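PDB 3SXM: transcriptional regulator, GntR family from Thermotoga maritima, which probably acts as a DNA-binding transcription factor, of which this chain is the metal-binding FCD domain, crystallised here without its metal. Local coordinates for residues I8-I12 / V129-I134; L36-K40 / I107-I111; K40-D44 / D57-R61. The protein carries 3 engineered substitutions. One frame throughout, in Å; residues are numbered along the deposited sequence. Where two conformers were deposited one is given.

How the contacts relate
All three contacts join antiparallel helices of one all-helical domain, and each mixes buried with more exposed residues. Contact 1 pairs helix 5-25 with helix 115-135, on the opposite side of the chain's centre from the other two. Contacts 2 and 3 are neighbours, centres about 9 Å apart: they share Lys40 and use helix 34-44 twice, set against helix 96-111 in one and helix 51-68 in the other. Chemistry follows place. Contact 2 is nearly all aliphatic, contact 3 largely ionic, and contact 1 combines an isoleucine seam with a loose ion pair. Arg61 of contact 3 also bonds Glu38 of contact 2, and Ile43 packs on Ile107.

Contact 1: residues I8-I12 / V129-I134; sequences IRETI and VEAETI
Ile8, Ile12, Val129, Thr133 and Ile134 make the apolar part of this seam. Ile8 and Ile134 lie side by side with their chains pointing opposite ways, and both CG2 and CD1 of Ile8 rest on the CD1 methyl of Ile134; the closest pair is Ile8 CG2 to Ile134 CD1, 3.8 Å. The same Ile8 CG2 meets Thr133 CG2 at 4.0 Å. The Thr133 hydroxyl is turned back on its own helix, where OG1 donates to Val129 O at 2.8 Å from above the carbonyl plane; that oxygen also takes the backbone N of Thr133. Ile12 lays its branches on the aliphatic stem of Glu130, with Ile12 CG1 3.9 Å from Glu130 CB, while its CD1 reaches over to Val129 CG1.

The polar part belongs to Glu130 and Arg9. With CG opposite the backbone N (chi1 180°) and the chain extended, Glu130 carries its carboxylate across to the other helix, where OE2 lies 3.4 Å from Arg9 CG. Their ion pair is long, Arg9 NH1 to Glu130 OE2 3.7 Å, and the guanidinium and carboxylate planes are 62° apart, too skewed for a two-pronged grip. Ile134 CG1 sits over one guanidinium face; the firmer salt bridge of Arg9 goes through NE to Glu5.

Segments 8-12 and 129-134, axes 10.1 Å apart and nearly antiparallel at 167°, pair the first and last helices of the chain and so close the FCD helical bundle. Val129 lies beside His125, a zinc ligand in a metal-bound structure of this protein; the present chain is metal-free.

Contact 2: residues L36-K40 / I107-I111; sequences LLEIK and IERII
Lys40 and Ile107 mark the nearest approach of the two backbones, their CA atoms 6.8 Å apart. The short helical segments 36-40 and 107-111 run roughly antiparallel, with 143° between their directions and 11.0 Å between their axes, a spacing that leaves room for a layer of branched aliphatic side chains.

Leu36 and Ile107 share the middle of that layer. The CG of Leu36 stands opposite the backbone N (chi1 -176°), which sends both methyls across. Leu36 CD1 lies alongside Ile107, 4.0 Å from Ile107 CG1. Leu36 CD2 presses on the neighbouring isoleucine, 3.7 Å from Ile110 CG2. Ile107 is held from several directions. Its CG2 faces Leu36 and the CB of Lys40, while Ile107 CD1 reaches to one side and meets Ile39 CG2 at 3.9 Å, the Ile39 side chain standing roughly perpendicular to it.

This is a hydrophobic corner of the FCD helical bundle. Leu62 and Leu65 of helix 51-68 cover Leu36, and Phe66 together with Phe27 and Ala31 covers Ile110. One turn before Ile107, the same helix carries His103, a zinc ligand in a metal-bound structure of this protein, so the contact lies just beyond the metal site.

Toward the surface the packing changes character. Leu37 CD2 touches Ile111 CD1 at 3.8 Å, and the Lys40 chain passes across that same methyl. The 3.2 Å between Lys40 CE and Ile111 CD1 is tighter than carbons normally allow and so is doubtful in detail. Beyond it the Lys40 chain bends at its last torsion (chi4 -79°); NZ has a long, weak pairing with Asp44 one turn on. Lys40 NZ also lies 4.3 Å from Glu108 OE1, opposite charges near each other but short of a salt bridge.

Contact 3: residues K40-D44 / D57-R61; sequences KGEID and DSDER
The carboxylate of Glu42 meets two other flat groups, those of Asp57 and Arg61. Asp57 was modelled in two conformers, and all its geometry told here holds for one of them. In that conformer the Glu42 carboxylate stands 87° from the plane of the Asp57 carboxylate, and it is 77° from that of the Arg61 guanidinium. Both acids come to the edge of the guanidinium: Asp57 CG lies in its plane, and Glu42 OE2 lies near it. This is a three-residue salt-bridge network joining helix 34-44 to the antiparallel helix 51-68 of the FCD bundle, the short segments having axes 10.1 Å apart.

Arg61 NH1 is the common point. Within its own helix it donates to Asp57 OD2 at 3.1 Å in a nearly straight bond, 170° at the hydrogen, on the syn side and tilted somewhat out of the carboxylate plane. Across the helices the salt bridge of Arg61 NH1 to Glu42 OE2 is longer, 3.5 Å. The other terminal nitrogen, NH2, is paired with Glu35 and Glu38, so the guanidinium would help balance a cluster of acids. The 2.7 Å from Asp57 OD2 to Glu42 OE1 is doubtful in detail.

Glu42 spans the gap because CG lies opposite the backbone N and the chain continues extended, so Glu42 OE1 also comes 3.5 Å from Ser58 CB. With Glu42 replaced by alanine, Arg61 NH1 would probably lose its acid from helix 34-44, and a gap is likely to open beside Ser58.

Next along the helix, Asp59, a zinc ligand in a metal-bound structure, has its CB directed away from segment 40-44 and here pairs with Arg90. Ile43 supplies the apolar remainder. Ile43 CG1 rests 3.9 Å from Ser58 OG, the hydroxyl being bonded within its own helix to Ile54 O.

Contact 1: residues I8-I12 / V129-I134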
loop_
_atom_site.group_PDB
_atom_site.type_symbol
_atom_site.label_atom_id
_atom_site.label_comp_id
_atom_site.label_asym_id
_atom_site.label_seq_id
_atom_site.Cartn_x
_atom_site.Cartn_y
_atom_site.Cartn_z
ATOM N N ILE A 8 -4.580 16.498 2.167
ATOM C CA ILE A 8 -4.339 16.311 0.756
ATOM C C ILE A 8 -3.142 15.419 0.545
ATOM O O ILE A 8 -3.214 14.447 -0.191
ATOM C CB ILE A 8 -4.158 17.706 0.080
ATOM C CG1 ILE A 8 -5.484 18.444 0.061
ATOM C CG2 ILE A 8 -3.591 17.532 -1.370
ATOM C CD1 ILE A 8 -5.336 19.979 -0.067
ATOM N N ARG A 9 -2.044 15.693 1.229
ATOM C CA ARG A 9 -0.812 14.930 1.092
ATOM C C ARG A 9 -1.025 13.490 1.533
ATOM O O ARG A 9 -0.498 12.542 0.896
ATOM C CB ARG A 9 0.313 15.582 1.875
ATOM C CG ARG A 9 0.794 16.933 1.282
ATOM C CD ARG A 9 2.181 17.262 1.841
ATOM N NE ARG A 9 2.667 18.588 1.459
ATOM C CZ ARG A 9 3.197 18.917 0.289
ATOM N NH1 ARG A 9 3.298 18.032 -0.691
ATOM N NH2 ARG A 9 3.606 20.168 0.103
ATOM N N GLU A 10 -1.812 13.309 2.578
ATOM C CA GLU A 10 -2.075 11.957 3.086
ATOM C C GLU A 10 -2.819 11.175 2.043
ATOM O O GLU A 10 -2.601 9.964 1.884
ATOM C CB GLU A 10 -2.872 11.928 4.388
ATOM C CG GLU A 10 -2.104 12.302 5.619
ATOM C CD GLU A 10 -2.963 12.294 6.871
ATOM O OE1 GLU A 10 -4.201 12.186 6.730
ATOM O OE2 GLU A 10 -2.405 12.453 7.964
ATOM N N THR A 11 -3.746 11.813 1.367
ATOM C CA THR A 11 -4.569 11.167 0.340
ATOM C C THR A 11 -3.700 10.709 -0.827
ATOM O O THR A 11 -3.782 9.561 -1.264
ATOM C CB THR A 11 -5.685 12.164 -0.151
ATOM O OG1 THR A 11 -6.474 12.614 0.940
ATOM C CG2 THR A 11 -6.593 11.453 -1.097
ATOM N N ILE A 12 -2.880 11.591 -1.350
ATOM C CA ILE A 12 -2.014 11.273 -2.458
ATOM C C ILE A 12 -1.025 10.169 -2.068
ATOM O O ILE A 12 -0.798 9.245 -2.842
ATOM C CB ILE A 12 -1.302 12.510 -2.938
ATOM C CG1 ILE A 12 -2.314 13.535 -3.515
ATOM C CG2 ILE A 12 -0.229 12.128 -3.944
ATOM C CD1 ILE A 12 -3.005 13.108 -4.787
ATOM N N VAL A 129 -0.101 16.204 -9.460
ATOM C CA VAL A 129 -1.433 16.545 -8.973
ATOM C C VAL A 129 -1.329 17.145 -7.566
ATOM O O VAL A 129 -1.876 18.215 -7.277
ATOM C CB VAL A 129 -2.344 15.330 -9.040
ATOM C CG1 VAL A 129 -3.562 15.483 -8.198
ATOM C CG2 VAL A 129 -2.672 15.029 -10.498
ATOM N N GLU A 130 -0.599 16.477 -6.700
ATOM C CA GLU A 130 -0.403 16.914 -5.333
ATOM C C GLU A 130 0.167 18.328 -5.306
ATOM O O GLU A 130 -0.378 19.199 -4.609
ATOM C CB GLU A 130 0.529 15.949 -4.599
ATOM C CG GLU A 130 0.810 16.308 -3.167
ATOM C CD GLU A 130 1.718 15.299 -2.527
ATOM O OE1 GLU A 130 2.678 14.837 -3.186
ATOM O OE2 GLU A 130 1.426 14.901 -1.401
ATOM N N ALA A 131 1.257 18.540 -6.014
ATOM C CA ALA A 131 1.958 19.805 -5.970
ATOM C C ALA A 131 1.049 20.921 -6.456
ATOM O O ALA A 131 1.048 22.028 -5.879
ATOM C CB ALA A 131 3.255 19.725 -6.786
ATOM N N GLU A 132 0.307 20.669 -7.525
ATOM C CA GLU A 132 -0.518 21.721 -8.094
ATOM C C GLU A 132 -1.709 22.005 -7.204
ATOM O O GLU A 132 -2.154 23.152 -7.084
ATOM C CB GLU A 132 -0.997 21.303 -9.491
ATOM C CG GLU A 132 0.009 21.282 -10.531
ATOM C CD GLU A 132 -0.346 22.267 -11.636
ATOM O OE1 GLU A 132 0.581 22.848 -12.233
ATOM O OE2 GLU A 132 -1.557 22.474 -11.890
ATOM N N THR A 133 -2.248 20.996 -6.527
ATOM C CA THR A 133 -3.340 21.201 -5.628
ATOM C C THR A 133 -2.883 22.037 -4.433
ATOM O O THR A 133 -3.551 23.003 -4.049
ATOM C CB THR A 133 -3.902 19.812 -5.176
ATOM O OG1 THR A 133 -4.357 19.118 -6.340
ATOM C CG2 THR A 133 -5.060 19.945 -4.231
ATOM N N ILE A 134 -1.701 21.752 -3.900
ATOM C CA ILE A 134 -1.175 22.529 -2.790
ATOM C C ILE A 134 -0.882 23.979 -3.232
ATOM O O ILE A 134 -1.118 24.932 -2.461
ATOM C CB ILE A 134 0.076 21.845 -2.191
ATOM C CG1 ILE A 134 -0.329 20.478 -1.592
ATOM C CG2 ILE A 134 0.716 22.753 -1.102
ATOM C CD1 ILE A 134 -1.433 20.556 -0.622
HETATM O O HOH W 1 2.161 12.991 -0.078
#

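Contact 2: residues L36-K40 / I107-I111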
loop_
_atom_site.group_PDB
_atom_site.type_symbol
_atom_site.label_atom_id
_atom_site.label_comp_id
_atom_site.label_asym_id
_atom_site.label_seq_id
_atom_site.Cartn_x
_atom_site.Cartn_y
_atom_site.Cartn_z
ATOM N N LEU A 36 -8.371 -1.342 -20.230
ATOM C CA LEU A 36 -7.291 -0.381 -20.417
ATOM C C LEU A 36 -7.378 0.217 -21.806
ATOM O O LEU A 36 -7.217 1.425 -21.991
ATOM C CB LEU A 36 -5.941 -1.055 -20.237
ATOM C CG LEU A 36 -4.717 -0.156 -20.308
ATOM C CD1 LEU A 36 -4.709 0.833 -19.185
ATOM C CD2 LEU A 36 -3.372 -0.916 -20.410
ATOM N N LEU A 37 -7.620 -0.617 -22.796
ATOM C CA LEU A 37 -7.753 -0.138 -24.156
ATOM C C LEU A 37 -9.011 0.691 -24.416
ATOM O O LEU A 37 -8.979 1.654 -25.204
ATOM C CB LEU A 37 -7.704 -1.330 -25.102
ATOM C CG LEU A 37 -6.420 -2.144 -25.079
ATOM C CD1 LEU A 37 -6.534 -3.256 -26.093
ATOM C CD2 LEU A 37 -5.218 -1.264 -25.444
ATOM N N GLU A 38 -10.118 0.342 -23.783
ATOM C CA GLU A 38 -11.328 1.150 -23.893
ATOM C C GLU A 38 -11.067 2.563 -23.313
ATOM O O GLU A 38 -11.535 3.563 -23.872
ATOM C CB GLU A 38 -12.469 0.544 -23.099
ATOM C CG GLU A 38 -13.073 -0.682 -23.693
ATOM C CD GLU A 38 -14.262 -1.173 -22.891
ATOM O OE1 GLU A 38 -14.894 -0.349 -22.183
ATOM O OE2 GLU A 38 -14.564 -2.380 -22.985
ATOM N N ILE A 39 -10.321 2.630 -22.240
ATOM C CA ILE A 39 -9.980 3.924 -21.609
ATOM C C ILE A 39 -9.074 4.684 -22.537
ATOM O O ILE A 39 -9.300 5.847 -22.811
ATOM C CB ILE A 39 -9.309 3.750 -20.267
ATOM C CG1 ILE A 39 -10.294 3.131 -19.244
ATOM C CG2 ILE A 39 -8.747 5.059 -19.762
ATOM C CD1 ILE A 39 -9.609 2.623 -17.976
ATOM N N LYS A 40 -8.060 4.018 -23.082
ATOM C CA LYS A 40 -7.154 4.648 -24.057
ATOM C C LYS A 40 -7.958 5.235 -25.218
ATOM O O LYS A 40 -7.654 6.317 -25.668
ATOM C CB LYS A 40 -6.169 3.620 -24.614
ATOM C CG LYS A 40 -5.113 4.056 -25.601
ATOM C CD LYS A 40 -4.466 2.795 -26.209
ATOM C CE LYS A 40 -3.151 3.073 -26.933
ATOM N NZ LYS A 40 -3.314 3.630 -28.272
ATOM N N ILE A 107 -0.673 5.103 -20.059
ATOM C CA ILE A 107 -1.260 3.946 -20.712
ATOM C C ILE A 107 -0.330 3.425 -21.807
ATOM O O ILE A 107 -0.133 2.210 -21.942
ATOM C CB ILE A 107 -2.613 4.263 -21.242
ATOM C CG1 ILE A 107 -3.572 4.539 -20.096
ATOM C CG2 ILE A 107 -3.127 3.105 -22.082
ATOM C CD1 ILE A 107 -4.883 5.121 -20.527
ATOM N N GLU A 108 0.285 4.303 -22.595
ATOM C CA GLU A 108 1.116 3.812 -23.699
ATOM C C GLU A 108 2.346 3.113 -23.152
ATOM O O GLU A 108 2.785 2.116 -23.711
ATOM C CB GLU A 108 1.476 4.934 -24.648
ATOM C CG GLU A 108 2.456 4.574 -25.754
ATOM C CD GLU A 108 2.005 3.496 -26.669
ATOM O OE1 GLU A 108 0.775 3.414 -26.901
ATOM O OE2 GLU A 108 2.898 2.736 -27.146
ATOM N N ARG A 109 2.883 3.589 -22.023
ATOM C CA ARG A 109 4.034 2.900 -21.387
ATOM C C ARG A 109 3.623 1.508 -20.978
ATOM O O ARG A 109 4.378 0.544 -21.119
ATOM C CB ARG A 109 4.579 3.687 -20.195
ATOM C CG ARG A 109 5.276 5.005 -20.614
ATOM C CD ARG A 109 5.916 5.720 -19.442
ATOM N NE ARG A 109 6.401 7.066 -19.821
ATOM C CZ ARG A 109 7.139 7.848 -19.061
ATOM N NH1 ARG A 109 7.508 7.458 -17.854
ATOM N NH2 ARG A 109 7.473 9.045 -19.484
ATOM N N ILE A 110 2.452 1.390 -20.393
ATOM C CA ILE A 110 1.930 0.089 -19.982
ATOM C C ILE A 110 1.772 -0.843 -21.196
ATOM O O ILE A 110 2.285 -2.010 -21.189
ATOM C CB ILE A 110 0.583 0.204 -19.200
ATOM C CG1 ILE A 110 0.768 0.984 -17.892
ATOM C CG2 ILE A 110 0.013 -1.185 -18.950
ATOM C CD1 ILE A 110 -0.570 1.353 -17.239
ATOM N N ILE A 111 1.058 -0.409 -22.195
ATOM C CA ILE A 111 0.846 -1.198 -23.396
ATOM C C ILE A 111 2.116 -1.617 -24.080
ATOM O O ILE A 111 2.192 -2.670 -24.613
ATOM C CB ILE A 111 0.123 -0.376 -24.433
ATOM C CG1 ILE A 111 -1.284 -0.124 -24.008
ATOM C CG2 ILE A 111 0.145 -1.049 -25.747
ATOM C CD1 ILE A 111 -1.985 0.737 -25.014
#

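Contact 3: residues K40-D44 / D57-R61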
loop_
_atom_site.group_PDB
_atom_site.type_symbol
_atom_site.label_atom_id
_atom_site.label_comp_id
_atom_site.label_asym_id
_atom_site.label_seq_id
_atom_site.Cartn_x
_atom_site.Cartn_y
_atom_site.Cartn_z
ATOM N N LYS A 40 -8.060 4.018 -23.082
ATOM C CA LYS A 40 -7.154 4.648 -24.057
ATOM C C LYS A 40 -7.958 5.235 -25.218
ATOM O O LYS A 40 -7.654 6.317 -25.668
ATOM C CB LYS A 40 -6.169 3.620 -24.614
ATOM C CG LYS A 40 -5.113 4.056 -25.601
ATOM C CD LYS A 40 -4.466 2.795 -26.209
ATOM C CE LYS A 40 -3.151 3.073 -26.933
ATOM N NZ LYS A 40 -3.314 3.630 -28.272
ATOM N N GLY A 41 -8.965 4.504 -25.705
ATOM C CA GLY A 41 -9.763 4.923 -26.816
ATOM C C GLY A 41 -10.534 6.189 -26.516
ATOM O O GLY A 41 -10.674 7.076 -27.380
ATOM N N GLU A 42 -11.039 6.241 -25.299
ATOM C CA GLU A 42 -11.776 7.432 -24.811
ATOM C C GLU A 42 -10.868 8.669 -24.845
ATOM O O GLU A 42 -11.255 9.745 -25.301
ATOM C CB GLU A 42 -12.196 7.175 -23.373
ATOM C CG GLU A 42 -13.200 8.114 -22.799
ATOM C CD GLU A 42 -13.936 7.438 -21.672
ATOM O OE1 GLU A 42 -13.356 7.355 -20.568
ATOM O OE2 GLU A 42 -15.057 6.935 -21.912
ATOM N N ILE A 43 -9.652 8.497 -24.337
ATOM C CA ILE A 43 -8.704 9.596 -24.254
ATOM C C ILE A 43 -8.263 10.032 -25.606
ATOM O O ILE A 43 -8.145 11.235 -25.859
ATOM C CB ILE A 43 -7.497 9.161 -23.375
ATOM C CG1 ILE A 43 -7.912 9.073 -21.908
ATOM C CG2 ILE A 43 -6.335 10.141 -23.559
ATOM C CD1 ILE A 43 -6.844 8.488 -20.995
ATOM N N ASP A 44 -8.115 9.105 -26.524
ATOM C CA ASP A 44 -7.658 9.407 -27.864
ATOM C C ASP A 44 -8.789 9.957 -28.755
ATOM O O ASP A 44 -8.514 10.573 -29.753
ATOM C CB ASP A 44 -7.057 8.187 -28.537
ATOM C CG ASP A 44 -5.726 7.772 -27.961
ATOM O OD1 ASP A 44 -5.106 8.509 -27.229
ATOM O OD2 ASP A 44 -5.306 6.694 -28.299
ATOM N N ASP A 57 -14.697 10.481 -16.411
ATOM C CA ASP A 57 -14.869 9.054 -16.618
ATOM C C ASP A 57 -13.527 8.334 -16.642
ATOM O O ASP A 57 -13.314 7.378 -15.897
ATOM C CB ASP A 57 -15.620 8.795 -17.925
ATOM C CG ASP A 57 -15.815 7.318 -18.202
ATOM O OD1 ASP A 57 -16.977 6.858 -18.195
ATOM O OD2 ASP A 57 -14.808 6.614 -18.426
ATOM N N SER A 58 -12.625 8.786 -17.509
ATOM C CA SER A 58 -11.347 8.064 -17.723
ATOM C C SER A 58 -10.479 7.987 -16.484
ATOM O O SER A 58 -9.854 6.965 -16.242
ATOM C CB SER A 58 -10.482 8.562 -18.912
ATOM O OG SER A 58 -10.022 9.900 -18.743
ATOM N N ASP A 59 -10.396 9.063 -15.715
ATOM C CA ASP A 59 -9.472 9.106 -14.588
ATOM C C ASP A 59 -9.919 8.067 -13.557
ATOM O O ASP A 59 -9.115 7.233 -13.139
ATOM C CB ASP A 59 -9.499 10.510 -13.981
ATOM C CG ASP A 59 -8.758 10.557 -12.661
ATOM O OD1 ASP A 59 -7.544 10.408 -12.682
ATOM O OD2 ASP A 59 -9.389 10.657 -11.591
ATOM N N GLU A 60 -11.189 8.079 -13.177
ATOM C CA GLU A 60 -11.674 7.156 -12.132
ATOM C C GLU A 60 -11.508 5.732 -12.628
ATOM O O GLU A 60 -10.981 4.855 -11.916
ATOM C CB GLU A 60 -13.110 7.448 -11.769
ATOM C CG GLU A 60 -13.723 6.409 -10.869
ATOM C CD GLU A 60 -15.112 6.719 -10.385
ATOM O OE1 GLU A 60 -15.680 7.765 -10.758
ATOM O OE2 GLU A 60 -15.646 5.913 -9.600
ATOM N N ARG A 61 -11.876 5.481 -13.876
ATOM C CA ARG A 61 -11.752 4.127 -14.416
ATOM C C ARG A 61 -10.326 3.645 -14.446
ATOM O O ARG A 61 -10.064 2.474 -14.123
ATOM C CB ARG A 61 -12.364 4.016 -15.832
ATOM C CG ARG A 61 -13.812 4.065 -15.860
ATOM C CD ARG A 61 -14.343 4.214 -17.325
ATOM N NE ARG A 61 -14.107 3.003 -18.103
ATOM C CZ ARG A 61 -14.362 2.921 -19.403
ATOM N NH1 ARG A 61 -14.762 3.993 -20.073
ATOM N NH2 ARG A 61 -14.168 1.785 -20.040
#